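Local coordinates for protein beta-galactosidase (Bacillus circulans, PDB 4MAD) that probably hydrolyses terminal non-reducing beta-D-galactose residues of beta-D-galactosides, as a family 35 glycoside hydrolase built on a (beta/alpha)8 barrel, at residues Asp50-Leu55 against Leu319-Gly323; Ile374-Ser380 against Asp487-Leu493; Pro383-Glu387 against Tyr471-Gly477. All coordinates share one frame; numbering follows the deposited sequence.

In the fold
Contact 1 lies in the (beta/alpha)8 barrel domain, contacts 2 and 3 in the all-beta region on the opposite side of the chain's centre. Centres of contacts 1 and 2 are about 42 Å apart and those of 1 and 3 about 39 Å apart; in both cases the nearest atoms stay about 21 Å apart. Contacts 2 and 3 are neighbours, with centres about 12 Å apart, and they touch where W488 NE1 packs on P383 CD at 3.5 Å. Both segments of contact 3 fall between the two of contact 2 in sequence. None includes the predicted catalytic pair E171 and E247; contact 2 contributes I374, S375 and T376 to a pocket holding 2-(2-methoxyethoxy)ethanol, probably a crystallisation additive.

Contact 1. Residues Asp50-Leu55 against Leu319-Gly323; sequences DRLLKL and LTESG
K54 and R51 reach from helix 48-58 to the loop L319-G323, K54 running outward as an extended chain. Its CB rests on L319 CD1 (3.9 Å), and its CD lies 4.0 Å from the same L319 CD1 while also passing G323 O. CE skirts that carbonyl too, and NZ ends on it, donating to G323 O at 2.9 Å from above the carbonyl plane. NZ also gives a hydrogen bond to D50 OD2 (2.8 Å), on the syn lone pair, within a salt bridge. R51, bent at chi2 (-79°), lays one guanidinium face over the turn: NE sits 3.6 Å from G323 CA, with S322 O above the same face. R51 NH1, with the acceptor near the guanidinium plane, bonds D50 OD2 at 3.0 Å on its anti side but tilted out of the carboxylate plane, a second salt bridge to that oxygen; NH2 donates to a water that in turn donates to E321 O. Putting a leucine in place of R51 would probably take one of the two described donors from D50 OD2, leaving K54 NZ, and the water without its NH2 donor. G323 closes a type I turn from T320, and a side chain there would run into the guanidinium. Around the pair, L52 packs against F90 and T93 of helix 87-97 and M38 of barrel strand 34-38, while Y560 of strand 558-561, in a beta sheet outside the barrel, touches R51, E321 and S322.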
# COMPACT_ATOMS: atom_id res chain seq x y z
N ASP A 50 0.06 -2.00 20.86
CA ASP A 50 1.45 -1.82 21.14
C ASP A 50 1.95 -0.57 20.45
O ASP A 50 2.60 0.24 21.04
CB ASP A 50 2.25 -3.00 20.62
CG ASP A 50 3.74 -2.84 20.82
OD1 ASP A 50 4.20 -2.98 21.93
OD2 ASP A 50 4.46 -2.53 19.87
N ARG A 51 1.64 -0.44 19.16
CA ARG A 51 2.14 0.70 18.44
C ARG A 51 1.57 1.99 18.94
O ARG A 51 2.25 2.94 19.06
CB ARG A 51 1.94 0.54 16.96
CG ARG A 51 2.23 -0.84 16.45
CD ARG A 51 3.69 -1.16 16.29
NE ARG A 51 3.93 -2.30 15.44
CZ ARG A 51 4.19 -3.52 15.88
NH1 ARG A 51 4.25 -3.76 17.16
NH2 ARG A 51 4.39 -4.51 15.06
N LEU A 52 0.27 1.99 19.21
CA LEU A 52 -0.38 3.18 19.71
C LEU A 52 0.19 3.63 21.06
O LEU A 52 0.38 4.75 21.26
CB LEU A 52 -1.89 3.01 19.79
CG LEU A 52 -2.50 2.84 18.42
CD1 LEU A 52 -3.84 2.27 18.42
CD2 LEU A 52 -2.46 4.14 17.71
N LEU A 53 0.48 2.68 21.93
CA LEU A 53 1.05 2.98 23.22
C LEU A 53 2.39 3.66 23.04
O LEU A 53 2.73 4.55 23.77
CB LEU A 53 1.23 1.69 23.99
CG LEU A 53 -0.01 1.12 24.64
CD1 LEU A 53 0.21 -0.18 25.15
CD2 LEU A 53 -0.52 1.99 25.67
N LYS A 54 3.13 3.18 22.06
CA LYS A 54 4.42 3.78 21.72
C LYS A 54 4.31 5.23 21.22
O LYS A 54 5.04 6.09 21.60
CB LYS A 54 5.20 2.92 20.74
CG LYS A 54 5.77 1.67 21.38
CD LYS A 54 6.12 0.53 20.47
CE LYS A 54 6.86 -0.52 21.18
NZ LYS A 54 7.06 -1.75 20.49
N LEU A 55 3.35 5.50 20.39
CA LEU A 55 3.16 6.85 19.93
C LEU A 55 2.77 7.77 21.10
O LEU A 55 3.28 8.82 21.25
CB LEU A 55 2.12 6.91 18.84
CG LEU A 55 2.34 6.05 17.59
CD1 LEU A 55 1.32 6.42 16.55
CD2 LEU A 55 3.69 6.19 17.07
N LEU A 319 8.90 4.35 14.71
CA LEU A 319 8.97 2.93 14.99
C LEU A 319 9.40 2.19 13.76
O LEU A 319 9.09 2.61 12.71
CB LEU A 319 7.62 2.37 15.39
CG LEU A 319 6.92 3.11 16.49
CD1 LEU A 319 5.73 2.37 16.89
CD2 LEU A 319 7.80 3.33 17.60
N THR A 320 10.13 1.11 13.91
CA THR A 320 10.61 0.34 12.76
C THR A 320 9.43 -0.44 12.20
O THR A 320 8.41 -0.48 12.79
CB THR A 320 11.66 -0.67 13.12
OG1 THR A 320 11.09 -1.64 13.94
CG2 THR A 320 12.83 -0.03 13.82
N GLU A 321 9.63 -1.15 11.11
CA GLU A 321 8.51 -1.89 10.49
C GLU A 321 7.91 -2.85 11.47
O GLU A 321 6.75 -2.98 11.54
CB GLU A 321 8.95 -2.69 9.27
CG GLU A 321 7.89 -3.67 8.74
CD GLU A 321 8.31 -4.35 7.41
OE1 GLU A 321 9.47 -4.16 7.06
OE2 GLU A 321 7.49 -5.01 6.77
N SER A 322 8.75 -3.47 12.29
CA SER A 322 8.27 -4.39 13.31
C SER A 322 7.88 -3.76 14.63
O SER A 322 7.52 -4.46 15.53
CB SER A 322 9.26 -5.47 13.58
OG SER A 322 10.44 -4.94 14.01
N GLY A 323 7.94 -2.45 14.71
CA GLY A 323 7.47 -1.74 15.84
C GLY A 323 8.49 -1.30 16.88
O GLY A 323 8.11 -0.86 17.89
O HOH W 1 4.33 -3.32 12.51

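Contact 2. Residues Ile374-Ser380 against Asp487-Leu493; sequences ISTPQKS and DWTVYPL
Strand 378-380 pairs with strand 488-493 at the border of a six-stranded antiparallel sheet in the first all-beta domain, a domain of the galactose-binding-like clan. Strand 378-380 is outermost within this chain, and strand 488-493 is paired on its other side with strand 395-403. Q378 with V490 and S380 with W488 are hydrogen-bonded pairs, with K379 and T489 forming the non-hydrogen-bonded pair between them. Q378 N donates to V490 O at 3.0 Å, and V490 N returns the bond to Q378 O at 2.9 Å; S380 and W488 repeat the exchange. The short segments run at 143° to one another, antiparallel with a twist.

Q378, S380, W488 and V490 direct their side chains to one face, where the W488 ring leads away from strand 378-380 toward Y398 and T400, its NE1 bonded to L485 O. S380 OG turns to Y389 OH and A382 O. K379 and T489 occupy the other face. There K379 NZ, 4.1 Å from D487 OD1 and so short of a salt bridge, is joined to it through a water: the lysine's bond to the water is weak, while the water donates firmly to D487 OD1 and W488 O.

Before the strand, P377 CB approaches Y491 CE1 obliquely at 3.6 Å, on a ring whose hydroxyl bonds E399. I374, one of the residues around the bound 2-(2-methoxyethoxy)ethanol, sets CD1 against L493 CD2. At this end a chi1 of -170° swings S375 OG away from its own N and over to P492 O, to which it donates at 2.8 Å from above the carbonyl plane.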
# COMPACT_ATOMS: atom_id res chain seq x y z
N ILE A 374 -5.73 -23.75 -8.58
CA ILE A 374 -5.80 -22.44 -8.00
C ILE A 374 -6.46 -21.37 -8.90
O ILE A 374 -6.28 -20.24 -8.68
CB ILE A 374 -4.44 -21.99 -7.53
CG1 ILE A 374 -3.44 -22.13 -8.65
CG2 ILE A 374 -4.02 -22.84 -6.40
CD1 ILE A 374 -2.18 -21.47 -8.43
N SER A 375 -7.20 -21.78 -9.91
CA SER A 375 -7.87 -20.85 -10.75
C SER A 375 -9.04 -21.51 -11.46
O SER A 375 -9.22 -22.69 -11.37
CB SER A 375 -6.91 -20.25 -11.81
OG SER A 375 -7.46 -19.18 -12.51
N THR A 376 -9.82 -20.70 -12.14
CA THR A 376 -10.92 -21.15 -12.96
C THR A 376 -10.76 -20.43 -14.30
O THR A 376 -10.65 -19.28 -14.33
CB THR A 376 -12.23 -20.80 -12.31
OG1 THR A 376 -12.22 -21.31 -11.00
CG2 THR A 376 -13.35 -21.39 -13.05
N PRO A 377 -10.67 -21.16 -15.38
CA PRO A 377 -10.40 -20.52 -16.66
C PRO A 377 -11.56 -19.66 -17.15
O PRO A 377 -12.66 -20.00 -16.92
CB PRO A 377 -10.19 -21.70 -17.60
CG PRO A 377 -11.02 -22.70 -17.09
CD PRO A 377 -10.94 -22.58 -15.60
N GLN A 378 -11.25 -18.58 -17.82
CA GLN A 378 -12.25 -17.77 -18.47
C GLN A 378 -11.81 -17.58 -19.90
O GLN A 378 -10.67 -17.69 -20.19
CB GLN A 378 -12.41 -16.41 -17.79
CG GLN A 378 -13.11 -16.40 -16.41
CD GLN A 378 -13.17 -15.03 -15.72
OE1 GLN A 378 -12.68 -14.88 -14.65
NE2 GLN A 378 -13.75 -14.08 -16.34
N LYS A 379 -12.75 -17.33 -20.79
CA LYS A 379 -12.46 -17.24 -22.19
C LYS A 379 -12.85 -15.88 -22.76
O LYS A 379 -13.82 -15.37 -22.41
CB LYS A 379 -13.17 -18.36 -22.93
CG LYS A 379 -12.55 -19.68 -22.66
CD LYS A 379 -13.26 -20.80 -23.28
CE LYS A 379 -13.34 -20.69 -24.78
NZ LYS A 379 -12.32 -21.39 -25.51
N SER A 380 -12.05 -15.36 -23.67
CA SER A 380 -12.41 -14.17 -24.37
C SER A 380 -11.74 -14.12 -25.73
O SER A 380 -10.76 -14.73 -25.91
CB SER A 380 -12.00 -12.96 -23.53
OG SER A 380 -10.62 -12.93 -23.32
N ASP A 487 -8.69 -15.49 -29.44
CA ASP A 487 -9.13 -16.73 -28.85
C ASP A 487 -8.29 -17.14 -27.65
O ASP A 487 -7.47 -17.99 -27.75
CB ASP A 487 -9.23 -17.86 -29.87
CG ASP A 487 -10.03 -19.03 -29.37
OD1 ASP A 487 -10.43 -19.02 -28.23
OD2 ASP A 487 -10.30 -19.94 -30.14
N TRP A 488 -8.48 -16.42 -26.55
CA TRP A 488 -7.80 -16.69 -25.32
C TRP A 488 -8.49 -17.42 -24.18
O TRP A 488 -9.65 -17.30 -24.03
CB TRP A 488 -7.44 -15.27 -24.87
CG TRP A 488 -6.48 -14.62 -25.75
CD1 TRP A 488 -6.77 -13.92 -26.84
CD2 TRP A 488 -5.07 -14.64 -25.65
NE1 TRP A 488 -5.66 -13.47 -27.44
CE2 TRP A 488 -4.58 -13.92 -26.74
CE3 TRP A 488 -4.16 -15.18 -24.74
CZ2 TRP A 488 -3.24 -13.72 -26.94
CZ3 TRP A 488 -2.85 -14.98 -24.95
CH2 TRP A 488 -2.39 -14.28 -26.04
N THR A 489 -7.69 -18.14 -23.41
CA THR A 489 -8.08 -18.75 -22.17
C THR A 489 -7.18 -18.11 -21.12
O THR A 489 -6.04 -18.00 -21.33
CB THR A 489 -7.88 -20.28 -22.15
OG1 THR A 489 -8.59 -20.90 -23.22
CG2 THR A 489 -8.39 -20.82 -20.86
N VAL A 490 -7.75 -17.67 -20.00
CA VAL A 490 -6.98 -16.97 -18.99
C VAL A 490 -7.30 -17.53 -17.64
O VAL A 490 -8.38 -17.96 -17.42
CB VAL A 490 -7.25 -15.49 -18.99
CG1 VAL A 490 -7.07 -14.91 -20.34
CG2 VAL A 490 -8.56 -15.23 -18.40
N TYR A 491 -6.29 -17.53 -16.79
CA TYR A 491 -6.38 -18.02 -15.47
C TYR A 491 -5.95 -16.94 -14.48
O TYR A 491 -4.83 -16.66 -14.33
CB TYR A 491 -5.49 -19.26 -15.33
CG TYR A 491 -5.70 -20.35 -16.40
CD1 TYR A 491 -6.53 -21.39 -16.20
CD2 TYR A 491 -5.06 -20.29 -17.60
CE1 TYR A 491 -6.72 -22.36 -17.20
CE2 TYR A 491 -5.24 -21.23 -18.58
CZ TYR A 491 -6.07 -22.27 -18.39
OH TYR A 491 -6.27 -23.22 -19.36
N PRO A 492 -6.91 -16.35 -13.84
CA PRO A 492 -6.62 -15.34 -12.86
C PRO A 492 -6.03 -16.02 -11.61
O PRO A 492 -6.56 -16.95 -11.14
CB PRO A 492 -7.97 -14.74 -12.58
CG PRO A 492 -8.78 -15.06 -13.77
CD PRO A 492 -8.33 -16.38 -14.16
N LEU A 493 -4.95 -15.47 -11.07
CA LEU A 493 -4.23 -16.04 -9.97
C LEU A 493 -4.00 -15.00 -8.85
O LEU A 493 -2.97 -14.48 -8.71
CB LEU A 493 -2.90 -16.65 -10.44
CG LEU A 493 -2.92 -17.80 -11.44
CD1 LEU A 493 -1.67 -18.04 -12.22
CD2 LEU A 493 -3.43 -18.98 -10.86
O HOH W 2 -11.48 -18.29 -25.99

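Contact 3. Residues Pro383-Glu387 against Tyr471-Gly477; sequences PLPME and YKGITEG
Segment 383-387 passes beside the start of strand 473-480, nearest at P385 and G473 (CA to CA 4.7 Å), where M386 N donates to K472 O at 2.7 Å. P385 CB also sits close to that carbonyl, 3.2 Å from K472 O. The P385 ring lies alongside Y471, pointing the same way, with CG 3.9 Å from CD1 of Y471. E387 bends at chi2 (89°) to bring its carboxylate to the backbone of K472: OE2 accepts a hydrogen bond from K472 N at 2.9 Å on its syn lone pair and is also salt-bridged to R461. E387 OE1 comes to the Y471 ring edge, 3.5 Å from Y471 CD1, with the two planes 79° apart. The strand belongs to the four-stranded antiparallel sheet of the first all-beta domain, and a classic bulge at E476 and G477 faces Q414 on strand 409-417. Y471 OH extends the link by bonding the backbone of L123, in the barrel domain. G473, at phi 100°, could not carry a side chain without pressing on M386 N and the K472 carbonyl. Farther along, P383 CG packs on G477 CA at 3.8 Å and P383 CB faces I474 CG2.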
# COMPACT_ATOMS: atom_id res chain seq x y z
N PRO A 383 -7.41 -10.56 -25.56
CA PRO A 383 -6.88 -10.47 -24.21
C PRO A 383 -7.40 -9.21 -23.55
O PRO A 383 -7.29 -8.16 -24.12
CB PRO A 383 -5.37 -10.37 -24.43
CG PRO A 383 -5.17 -10.12 -25.78
CD PRO A 383 -6.41 -10.20 -26.56
N LEU A 384 -7.98 -9.34 -22.37
CA LEU A 384 -8.45 -8.20 -21.61
C LEU A 384 -7.57 -7.98 -20.35
O LEU A 384 -6.94 -8.86 -19.93
CB LEU A 384 -9.89 -8.41 -21.18
CG LEU A 384 -10.92 -8.75 -22.25
CD1 LEU A 384 -12.24 -9.06 -21.67
CD2 LEU A 384 -11.00 -7.66 -23.23
N PRO A 385 -7.55 -6.80 -19.80
CA PRO A 385 -6.78 -6.61 -18.58
C PRO A 385 -7.48 -7.32 -17.41
O PRO A 385 -8.62 -7.58 -17.48
CB PRO A 385 -6.79 -5.11 -18.39
CG PRO A 385 -7.96 -4.67 -19.13
CD PRO A 385 -8.21 -5.57 -20.22
N MET A 386 -6.76 -7.60 -16.34
CA MET A 386 -7.25 -8.53 -15.33
C MET A 386 -8.53 -8.08 -14.64
O MET A 386 -9.26 -8.84 -14.17
CB MET A 386 -6.16 -8.86 -14.30
CG MET A 386 -5.81 -7.74 -13.47
SD MET A 386 -4.75 -8.29 -12.10
CE MET A 386 -3.45 -9.10 -12.93
N GLU A 387 -8.74 -6.79 -14.58
CA GLU A 387 -9.91 -6.25 -13.94
C GLU A 387 -11.20 -6.74 -14.64
O GLU A 387 -12.24 -6.86 -14.03
CB GLU A 387 -9.86 -4.75 -13.92
CG GLU A 387 -8.70 -4.19 -13.19
CD GLU A 387 -7.47 -3.98 -14.03
OE1 GLU A 387 -7.58 -4.22 -15.20
OE2 GLU A 387 -6.42 -3.57 -13.51
N TYR A 471 -4.56 -0.02 -15.72
CA TYR A 471 -5.03 -1.36 -15.96
C TYR A 471 -3.88 -2.34 -15.86
O TYR A 471 -2.84 -2.05 -16.29
CB TYR A 471 -5.66 -1.50 -17.34
CG TYR A 471 -6.96 -0.77 -17.52
CD1 TYR A 471 -8.13 -1.34 -17.13
CD2 TYR A 471 -6.99 0.48 -18.06
CE1 TYR A 471 -9.29 -0.72 -17.29
CE2 TYR A 471 -8.16 1.12 -18.21
CZ TYR A 471 -9.29 0.52 -17.82
OH TYR A 471 -10.45 1.17 -17.96
N LYS A 472 -4.14 -3.51 -15.36
CA LYS A 472 -3.13 -4.50 -15.19
C LYS A 472 -3.40 -5.80 -16.02
O LYS A 472 -4.52 -6.09 -16.38
CB LYS A 472 -2.93 -4.76 -13.70
CG LYS A 472 -2.62 -3.53 -12.94
CD LYS A 472 -1.35 -2.98 -13.35
CE LYS A 472 -0.61 -2.33 -12.21
NZ LYS A 472 0.50 -1.55 -12.60
N GLY A 473 -2.34 -6.51 -16.34
CA GLY A 473 -2.39 -7.60 -17.29
C GLY A 473 -1.87 -7.14 -18.62
O GLY A 473 -0.86 -6.53 -18.70
N ILE A 474 -2.60 -7.48 -19.66
CA ILE A 474 -2.31 -7.07 -21.00
C ILE A 474 -3.43 -6.11 -21.36
O ILE A 474 -4.55 -6.47 -21.34
CB ILE A 474 -2.30 -8.28 -21.92
CG1 ILE A 474 -1.13 -9.16 -21.55
CG2 ILE A 474 -2.20 -7.88 -23.32
CD1 ILE A 474 -1.15 -10.43 -22.05
N THR A 475 -3.07 -4.87 -21.57
CA THR A 475 -4.04 -3.84 -21.86
C THR A 475 -4.82 -3.92 -23.17
O THR A 475 -5.99 -3.71 -23.16
CB THR A 475 -3.43 -2.45 -21.71
OG1 THR A 475 -2.37 -2.31 -22.63
CG2 THR A 475 -2.92 -2.29 -20.33
N GLU A 476 -4.16 -4.20 -24.28
CA GLU A 476 -4.82 -4.22 -25.57
C GLU A 476 -4.76 -5.52 -26.37
O GLU A 476 -5.72 -5.95 -26.94
CB GLU A 476 -4.22 -3.12 -26.43
CG GLU A 476 -4.49 -1.73 -25.94
CD GLU A 476 -3.70 -0.64 -26.66
OE1 GLU A 476 -3.63 -0.64 -27.88
OE2 GLU A 476 -3.13 0.17 -25.97
N GLY A 477 -3.56 -6.05 -26.50
CA GLY A 477 -3.35 -7.19 -27.36
C GLY A 477 -1.97 -7.80 -27.27
O GLY A 477 -1.09 -7.25 -26.66